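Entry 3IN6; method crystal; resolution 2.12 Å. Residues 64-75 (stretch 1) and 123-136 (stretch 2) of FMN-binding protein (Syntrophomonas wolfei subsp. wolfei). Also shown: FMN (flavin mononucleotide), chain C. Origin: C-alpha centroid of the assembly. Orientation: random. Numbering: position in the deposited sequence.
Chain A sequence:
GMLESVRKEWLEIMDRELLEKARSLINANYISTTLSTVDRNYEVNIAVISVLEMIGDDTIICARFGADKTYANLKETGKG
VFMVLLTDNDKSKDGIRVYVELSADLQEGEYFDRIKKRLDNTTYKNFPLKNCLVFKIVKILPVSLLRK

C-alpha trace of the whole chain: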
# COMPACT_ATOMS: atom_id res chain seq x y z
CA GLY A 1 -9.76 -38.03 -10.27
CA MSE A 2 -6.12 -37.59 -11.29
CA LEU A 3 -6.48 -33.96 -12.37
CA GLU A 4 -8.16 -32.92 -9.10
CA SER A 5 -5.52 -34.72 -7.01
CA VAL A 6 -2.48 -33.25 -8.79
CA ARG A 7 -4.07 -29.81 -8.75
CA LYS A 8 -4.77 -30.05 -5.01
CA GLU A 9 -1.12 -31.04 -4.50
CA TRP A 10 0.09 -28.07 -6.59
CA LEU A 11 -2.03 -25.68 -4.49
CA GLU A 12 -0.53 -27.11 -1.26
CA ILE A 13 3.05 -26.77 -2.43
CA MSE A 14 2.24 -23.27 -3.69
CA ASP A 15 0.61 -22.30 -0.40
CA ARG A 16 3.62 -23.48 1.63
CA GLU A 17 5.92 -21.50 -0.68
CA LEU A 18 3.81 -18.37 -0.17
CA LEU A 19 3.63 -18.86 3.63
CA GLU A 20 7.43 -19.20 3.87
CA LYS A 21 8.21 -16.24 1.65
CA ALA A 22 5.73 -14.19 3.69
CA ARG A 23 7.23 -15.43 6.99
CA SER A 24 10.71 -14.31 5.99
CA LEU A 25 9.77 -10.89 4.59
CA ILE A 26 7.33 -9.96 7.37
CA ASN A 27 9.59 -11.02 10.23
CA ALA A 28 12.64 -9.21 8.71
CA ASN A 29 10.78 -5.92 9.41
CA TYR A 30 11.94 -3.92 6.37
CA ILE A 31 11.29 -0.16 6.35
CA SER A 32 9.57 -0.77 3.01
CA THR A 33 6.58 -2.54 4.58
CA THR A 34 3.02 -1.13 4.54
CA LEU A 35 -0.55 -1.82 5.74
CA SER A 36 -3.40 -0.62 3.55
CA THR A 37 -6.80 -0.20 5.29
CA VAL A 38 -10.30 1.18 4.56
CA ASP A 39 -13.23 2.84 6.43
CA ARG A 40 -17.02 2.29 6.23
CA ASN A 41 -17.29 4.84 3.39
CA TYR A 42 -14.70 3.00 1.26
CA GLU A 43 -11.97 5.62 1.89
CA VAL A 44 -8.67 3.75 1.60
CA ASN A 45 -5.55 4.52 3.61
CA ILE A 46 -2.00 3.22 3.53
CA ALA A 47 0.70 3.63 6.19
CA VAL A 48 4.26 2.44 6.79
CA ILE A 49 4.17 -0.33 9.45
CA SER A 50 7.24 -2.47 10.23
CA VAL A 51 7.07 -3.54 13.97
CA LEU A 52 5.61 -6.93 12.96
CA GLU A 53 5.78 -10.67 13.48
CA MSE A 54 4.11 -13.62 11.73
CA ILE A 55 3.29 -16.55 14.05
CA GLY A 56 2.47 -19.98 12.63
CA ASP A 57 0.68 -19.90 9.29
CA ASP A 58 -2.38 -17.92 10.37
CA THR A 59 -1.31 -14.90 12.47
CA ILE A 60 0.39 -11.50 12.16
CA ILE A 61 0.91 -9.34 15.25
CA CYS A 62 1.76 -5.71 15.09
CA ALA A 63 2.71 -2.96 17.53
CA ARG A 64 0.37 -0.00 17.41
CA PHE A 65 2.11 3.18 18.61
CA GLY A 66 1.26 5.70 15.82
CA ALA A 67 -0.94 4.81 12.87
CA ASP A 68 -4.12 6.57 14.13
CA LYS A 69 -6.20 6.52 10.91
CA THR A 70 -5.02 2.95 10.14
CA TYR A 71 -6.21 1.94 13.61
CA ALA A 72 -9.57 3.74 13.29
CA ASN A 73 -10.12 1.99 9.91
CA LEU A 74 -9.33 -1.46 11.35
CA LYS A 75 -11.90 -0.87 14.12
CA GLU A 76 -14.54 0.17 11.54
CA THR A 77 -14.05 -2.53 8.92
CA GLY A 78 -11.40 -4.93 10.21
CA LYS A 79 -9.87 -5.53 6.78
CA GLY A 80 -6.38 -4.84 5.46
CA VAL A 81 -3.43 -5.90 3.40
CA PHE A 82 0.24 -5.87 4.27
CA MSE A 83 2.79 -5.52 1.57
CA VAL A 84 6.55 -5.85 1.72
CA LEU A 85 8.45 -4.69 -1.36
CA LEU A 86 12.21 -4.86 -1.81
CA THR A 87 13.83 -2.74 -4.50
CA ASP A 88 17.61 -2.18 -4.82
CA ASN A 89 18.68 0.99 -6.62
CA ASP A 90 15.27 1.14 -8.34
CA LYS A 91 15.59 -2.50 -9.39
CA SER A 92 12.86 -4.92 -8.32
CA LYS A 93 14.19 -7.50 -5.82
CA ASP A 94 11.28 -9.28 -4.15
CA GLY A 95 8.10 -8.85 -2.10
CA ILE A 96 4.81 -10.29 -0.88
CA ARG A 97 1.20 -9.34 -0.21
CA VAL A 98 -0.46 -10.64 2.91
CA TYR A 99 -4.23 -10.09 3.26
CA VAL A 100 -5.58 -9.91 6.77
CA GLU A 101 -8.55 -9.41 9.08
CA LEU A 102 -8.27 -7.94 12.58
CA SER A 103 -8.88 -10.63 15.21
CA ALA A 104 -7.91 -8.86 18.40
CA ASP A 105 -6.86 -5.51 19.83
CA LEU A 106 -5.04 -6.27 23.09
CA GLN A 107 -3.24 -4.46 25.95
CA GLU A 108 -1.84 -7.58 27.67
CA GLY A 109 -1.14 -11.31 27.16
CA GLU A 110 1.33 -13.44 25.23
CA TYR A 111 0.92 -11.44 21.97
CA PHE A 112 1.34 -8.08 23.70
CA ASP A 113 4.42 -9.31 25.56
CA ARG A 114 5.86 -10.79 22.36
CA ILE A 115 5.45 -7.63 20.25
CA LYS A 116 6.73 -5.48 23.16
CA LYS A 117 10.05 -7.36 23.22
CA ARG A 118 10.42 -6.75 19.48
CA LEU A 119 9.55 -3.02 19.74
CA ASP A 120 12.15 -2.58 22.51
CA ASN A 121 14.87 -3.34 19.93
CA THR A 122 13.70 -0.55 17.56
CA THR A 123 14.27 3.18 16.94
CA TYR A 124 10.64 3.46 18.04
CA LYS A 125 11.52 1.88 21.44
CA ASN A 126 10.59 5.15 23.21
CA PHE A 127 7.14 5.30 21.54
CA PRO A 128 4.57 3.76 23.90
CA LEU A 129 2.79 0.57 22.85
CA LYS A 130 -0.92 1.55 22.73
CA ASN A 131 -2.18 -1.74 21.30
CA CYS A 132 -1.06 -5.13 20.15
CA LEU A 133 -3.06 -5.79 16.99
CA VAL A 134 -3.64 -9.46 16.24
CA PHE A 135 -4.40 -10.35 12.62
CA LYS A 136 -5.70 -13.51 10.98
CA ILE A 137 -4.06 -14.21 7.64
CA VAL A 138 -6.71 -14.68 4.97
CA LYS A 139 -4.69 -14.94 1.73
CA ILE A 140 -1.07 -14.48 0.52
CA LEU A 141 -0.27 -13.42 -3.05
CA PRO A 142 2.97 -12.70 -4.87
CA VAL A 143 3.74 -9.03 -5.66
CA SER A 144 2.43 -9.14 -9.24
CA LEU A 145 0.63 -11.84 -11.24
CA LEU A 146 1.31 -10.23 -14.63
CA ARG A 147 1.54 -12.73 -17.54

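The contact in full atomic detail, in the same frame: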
# COMPACT_ATOMS: atom_id res chain seq x y z
N ARG A 64 1.02 -1.24 17.78
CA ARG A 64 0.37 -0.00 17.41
C ARG A 64 0.79 1.12 18.37
O ARG A 64 0.41 1.13 19.55
CB ARG A 64 -1.14 -0.18 17.34
CG ARG A 64 -1.86 1.01 16.72
CD ARG A 64 -2.34 1.94 17.79
NE ARG A 64 -2.68 3.28 17.34
CZ ARG A 64 -3.50 4.08 18.00
NH1 ARG A 64 -4.08 3.67 19.12
NH2 ARG A 64 -3.77 5.30 17.54
N PHE A 65 1.63 2.02 17.85
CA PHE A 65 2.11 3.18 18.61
C PHE A 65 1.76 4.51 17.91
O PHE A 65 1.56 5.51 18.60
CB PHE A 65 3.60 3.06 18.94
CG PHE A 65 4.51 2.88 17.75
CD1 PHE A 65 4.79 1.61 17.26
CD2 PHE A 65 5.14 3.98 17.16
CE1 PHE A 65 5.66 1.43 16.17
CE2 PHE A 65 6.01 3.82 16.07
CZ PHE A 65 6.26 2.55 15.57
N GLY A 66 1.70 4.52 16.58
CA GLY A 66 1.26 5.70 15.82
C GLY A 66 0.04 5.23 15.06
O GLY A 66 -0.94 4.76 15.67
N ALA A 67 0.08 5.38 13.74
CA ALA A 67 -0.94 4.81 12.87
C ALA A 67 -2.39 5.00 13.32
O ALA A 67 -3.14 4.03 13.35
CB ALA A 67 -0.62 3.32 12.69
N ASP A 68 -2.77 6.24 13.63
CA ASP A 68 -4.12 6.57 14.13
C ASP A 68 -5.27 6.29 13.17
O ASP A 68 -6.27 5.69 13.56
CB ASP A 68 -4.19 8.06 14.50
CG ASP A 68 -3.27 8.44 15.67
OD1 ASP A 68 -2.91 7.57 16.48
OD2 ASP A 68 -2.95 9.65 15.78
N LYS A 69 -5.15 6.74 11.92
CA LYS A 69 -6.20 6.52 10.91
C LYS A 69 -6.28 5.02 10.57
O LYS A 69 -7.37 4.45 10.52
CB LYS A 69 -5.90 7.36 9.67
CG LYS A 69 -6.97 7.44 8.55
CD LYS A 69 -8.29 8.00 9.05
CE LYS A 69 -8.88 9.10 8.11
NZ LYS A 69 -8.94 8.71 6.70
N THR A 70 -5.13 4.40 10.37
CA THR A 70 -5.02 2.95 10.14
C THR A 70 -5.76 2.17 11.22
O THR A 70 -6.55 1.26 10.92
CB THR A 70 -3.54 2.53 10.14
OG1 THR A 70 -2.91 3.19 9.03
CG2 THR A 70 -3.37 1.02 9.97
N TYR A 71 -5.56 2.58 12.47
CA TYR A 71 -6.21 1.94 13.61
C TYR A 71 -7.72 2.16 13.59
O TYR A 71 -8.49 1.22 13.80
CB TYR A 71 -5.63 2.47 14.93
CG TYR A 71 -6.30 1.91 16.15
CD1 TYR A 71 -6.13 0.57 16.50
CD2 TYR A 71 -7.08 2.71 16.96
CE1 TYR A 71 -6.73 0.04 17.64
CE2 TYR A 71 -7.69 2.18 18.10
CZ TYR A 71 -7.50 0.86 18.43
OH TYR A 71 -8.10 0.35 19.55
N ALA A 72 -8.13 3.41 13.37
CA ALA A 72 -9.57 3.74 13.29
C ALA A 72 -10.25 2.94 12.17
O ALA A 72 -11.37 2.48 12.34
CB ALA A 72 -9.77 5.24 13.05
N ASN A 73 -9.59 2.80 11.02
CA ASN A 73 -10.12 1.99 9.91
C ASN A 73 -10.30 0.51 10.32
O ASN A 73 -11.41 -0.08 10.17
CB ASN A 73 -9.21 2.09 8.70
CG ASN A 73 -9.34 3.44 7.99
OD1 ASN A 73 -10.29 4.19 8.22
ND2 ASN A 73 -8.40 3.72 7.11
N LEU A 74 -9.26 -0.06 10.91
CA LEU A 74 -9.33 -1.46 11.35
C LEU A 74 -10.49 -1.68 12.31
O LEU A 74 -11.17 -2.70 12.21
CB LEU A 74 -8.01 -1.91 11.98
CG LEU A 74 -6.87 -2.00 10.97
CD1 LEU A 74 -5.54 -2.20 11.70
CD2 LEU A 74 -7.13 -3.11 9.90
N LYS A 75 -10.77 -0.72 13.19
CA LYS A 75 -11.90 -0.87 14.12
C LYS A 75 -13.24 -0.70 13.42
O LYS A 75 -14.25 -1.20 13.92
CB LYS A 75 -11.82 0.10 15.30
CG LYS A 75 -10.55 0.04 16.14
CD LYS A 75 -10.30 -1.29 16.81
CE LYS A 75 -11.29 -1.55 17.95
NZ LYS A 75 -10.97 -2.81 18.67
N THR A 123 14.09 1.73 16.80
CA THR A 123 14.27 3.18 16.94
C THR A 123 13.02 3.75 17.61
O THR A 123 13.08 4.79 18.27
CB THR A 123 14.44 3.89 15.56
OG1 THR A 123 15.49 3.27 14.82
CG2 THR A 123 14.76 5.38 15.75
N TYR A 124 11.90 3.05 17.45
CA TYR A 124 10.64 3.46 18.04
C TYR A 124 10.46 2.92 19.47
O TYR A 124 9.36 2.99 20.02
CB TYR A 124 9.48 3.02 17.13
CG TYR A 124 9.68 3.50 15.71
CD1 TYR A 124 9.57 4.85 15.39
CD2 TYR A 124 10.02 2.62 14.69
CE1 TYR A 124 9.77 5.31 14.10
CE2 TYR A 124 10.21 3.07 13.38
CZ TYR A 124 10.09 4.42 13.10
OH TYR A 124 10.28 4.90 11.82
N LYS A 125 11.54 2.42 20.07
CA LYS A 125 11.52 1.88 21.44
C LYS A 125 10.87 2.84 22.44
O LYS A 125 10.10 2.40 23.31
CB LYS A 125 12.94 1.53 21.91
CG LYS A 125 13.91 2.71 21.96
N ASN A 126 11.15 4.13 22.31
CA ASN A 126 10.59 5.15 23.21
C ASN A 126 9.11 5.48 22.96
O ASN A 126 8.47 6.10 23.81
CB ASN A 126 11.43 6.43 23.16
CG ASN A 126 12.85 6.22 23.66
OD1 ASN A 126 13.26 5.10 23.95
ND2 ASN A 126 13.61 7.31 23.75
N PHE A 127 8.56 5.08 21.82
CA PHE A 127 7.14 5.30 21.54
C PHE A 127 6.34 4.26 22.32
O PHE A 127 6.62 3.07 22.24
CB PHE A 127 6.82 5.25 20.04
CG PHE A 127 7.32 6.44 19.27
CD1 PHE A 127 8.63 6.49 18.81
CD2 PHE A 127 6.48 7.52 19.02
CE1 PHE A 127 9.10 7.59 18.11
CE2 PHE A 127 6.94 8.63 18.31
CZ PHE A 127 8.25 8.66 17.86
N PRO A 128 5.34 4.71 23.10
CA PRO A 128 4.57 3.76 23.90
C PRO A 128 3.68 2.84 23.07
O PRO A 128 3.09 3.27 22.07
CB PRO A 128 3.73 4.66 24.80
CG PRO A 128 3.67 5.96 24.13
CD PRO A 128 4.93 6.10 23.35
N LEU A 129 3.61 1.58 23.49
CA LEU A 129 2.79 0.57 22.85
C LEU A 129 1.34 0.75 23.31
O LEU A 129 0.98 0.40 24.44
CB LEU A 129 3.31 -0.82 23.22
CG LEU A 129 2.75 -2.04 22.50
CD1 LEU A 129 3.15 -1.99 21.04
CD2 LEU A 129 3.28 -3.31 23.15
N LYS A 130 0.51 1.31 22.42
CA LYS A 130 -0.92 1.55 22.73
C LYS A 130 -1.80 0.30 22.54
O LYS A 130 -2.80 0.11 23.25
CB LYS A 130 -1.45 2.72 21.89
CG LYS A 130 -0.80 4.06 22.23
CD LYS A 130 -1.34 5.23 21.41
CE LYS A 130 -1.03 5.04 19.93
NZ LYS A 130 -1.36 6.24 19.09
N ASN A 131 -1.44 -0.53 21.57
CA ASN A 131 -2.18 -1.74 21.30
C ASN A 131 -1.29 -2.79 20.66
O ASN A 131 -0.32 -2.47 19.96
CB ASN A 131 -3.32 -1.53 20.26
CG ASN A 131 -4.12 -0.24 20.46
OD1 ASN A 131 -3.67 0.84 20.08
ND2 ASN A 131 -5.34 -0.37 20.98
N CYS A 132 -1.64 -4.05 20.90
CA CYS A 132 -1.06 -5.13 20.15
C CYS A 132 -2.22 -5.54 19.23
O CYS A 132 -3.30 -5.89 19.71
CB CYS A 132 -0.63 -6.30 21.02
SG CYS A 132 -0.05 -7.64 19.97
N LEU A 133 -2.03 -5.41 17.92
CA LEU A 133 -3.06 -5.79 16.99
C LEU A 133 -2.79 -7.22 16.55
O LEU A 133 -1.67 -7.54 16.15
CB LEU A 133 -3.10 -4.85 15.78
CG LEU A 133 -3.35 -3.38 16.08
CD1 LEU A 133 -3.30 -2.59 14.79
CD2 LEU A 133 -4.68 -3.17 16.83
N VAL A 134 -3.81 -8.07 16.62
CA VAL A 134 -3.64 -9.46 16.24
C VAL A 134 -4.42 -9.68 14.96
O VAL A 134 -5.64 -9.45 14.94
CB VAL A 134 -4.13 -10.42 17.35
CG1 VAL A 134 -3.82 -11.86 16.97
CG2 VAL A 134 -3.47 -10.04 18.70
N PHE A 135 -3.74 -10.10 13.90
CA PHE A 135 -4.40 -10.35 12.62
C PHE A 135 -4.47 -11.82 12.24
O PHE A 135 -3.58 -12.58 12.53
CB PHE A 135 -3.70 -9.64 11.46
CG PHE A 135 -3.62 -8.14 11.60
CD1 PHE A 135 -4.61 -7.33 11.09
CD2 PHE A 135 -2.49 -7.55 12.18
CE1 PHE A 135 -4.51 -5.93 11.20
CE2 PHE A 135 -2.39 -6.16 12.29
CZ PHE A 135 -3.41 -5.35 11.80
N LYS A 136 -5.56 -12.19 11.56
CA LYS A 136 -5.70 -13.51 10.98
C LYS A 136 -5.34 -13.35 9.53
O LYS A 136 -5.83 -12.42 8.87
CB LYS A 136 -7.15 -14.03 11.11
CG LYS A 136 -7.43 -15.30 10.29
CD LYS A 136 -8.93 -15.68 10.36
CE LYS A 136 -9.25 -16.86 9.44
NZ LYS A 136 -10.72 -17.20 9.45
N1 FMN C . 3.51 2.92 13.35
C2 FMN C . 2.92 1.89 14.05
O2 FMN C . 1.92 2.09 14.74
N3 FMN C . 3.47 0.61 13.97
C4 FMN C . 4.60 0.36 13.21
O4 FMN C . 5.06 -0.79 13.17
C4A FMN C . 5.20 1.42 12.51
N5 FMN C . 6.34 1.22 11.74
C5A FMN C . 6.94 2.26 11.04
C6 FMN C . 8.08 2.00 10.27
C7 FMN C . 8.70 3.04 9.56
C7M FMN C . 9.92 2.75 8.75
C8 FMN C . 8.17 4.34 9.62
C8M FMN C . 8.81 5.47 8.85
C9 FMN C . 7.02 4.59 10.38
C9A FMN C . 6.40 3.55 11.11
N10 FMN C . 5.25 3.76 11.88
C10 FMN C . 4.65 2.71 12.58
C1' FMN C . 4.63 5.14 11.99
C2' FMN C . 3.43 5.34 11.07
O2' FMN C . 3.77 5.04 9.74
C3' FMN C . 2.93 6.78 11.22
O3' FMN C . 2.33 6.92 12.49
C4' FMN C . 1.94 7.21 10.13
O4' FMN C . 1.75 8.61 10.18
C5' FMN C . 0.59 6.54 10.27
O5' FMN C . -0.23 6.92 9.19
P FMN C . -1.85 6.99 9.32
O1P FMN C . -2.27 8.14 10.20
O2P FMN C . -2.43 5.71 9.91
O3P FMN C . -2.30 7.26 7.93
O HOH W 1 2.68 5.62 21.03

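The two stretches meet through a short backbone pairing, a cluster of charged side chains and two apolar patches, and together they bury 689 Å² of surface. The pairing centers on R64 and N131, which form an antiparallel, hydrogen-bonded bridge with their CA atoms 5.0 Å apart. R64 N donates to N131 O at 2.8 Å, and N131 N returns a longer bond to R64 O at 3.2 Å. The same carbonyl also accepts from the preceding residue, with K130 N to R64 O at 2.9 Å, so R64 O is shared by two consecutive amides. Beyond this bridge, a water extends the link between the backbones by donating to both F65 O (2.7 Å) and P128 O (2.6 Å).

The side chains of R64 and N131 lie on the same face of the sheet, and R64 NH1 donates to N131 OD1 at 3.0 Å, although the position of OD1 is less certain because it sits too close to a neighboring atom in the model. The guanidinium is further held within its own stretch: R64 NE donates to G66 O at 2.8 Å, and R64 NH2 forms a salt bridge with D68 OD1 at 2.6 Å, with weak hydrogen-bond geometry. K130 reaches the same carboxylate from the other stretch, its NZ lying 3.3 Å from D68 OD1 in a salt bridge whose hydrogen bond is also weak. This convergence places K130 NZ over one face of the guanidinium, only 3.0 Å from R64 NH2. These two donors carry like charges, and D68 offers negative charge to both.

Two apolar patches follow R64 in the first stretch; their partners in the second stretch come before N131 (Y124, F127) and after it (L133, F135). F65 packs against the loop of the second stretch, with F65 CZ 3.6 Å from Y124 CG and F65 CD2 3.6 Å from F127 CB. Both ring pairs are oblique, with planes at 31° to Y124 and 44° to F127. Farther along, the helix meets the strand: L74 CD1 lies 3.8 Å from L133 CD1 and 3.8 Å from F135 CZ, the latter contact at the edge of the F135 ring. Y71 CE1 approaches L133 CD2 at 3.9 Å, so L133 touches residues one helical turn apart.

The flavin adjoins the first patch, its C2 lying over one face of the F65 ring. FMN O2 accepts from both F65 N and G66 N at 3.1 Å, while A67 N donates to FMN O3' at 3.0 Å. The backbone that follows R64 therefore binds the cofactor directly.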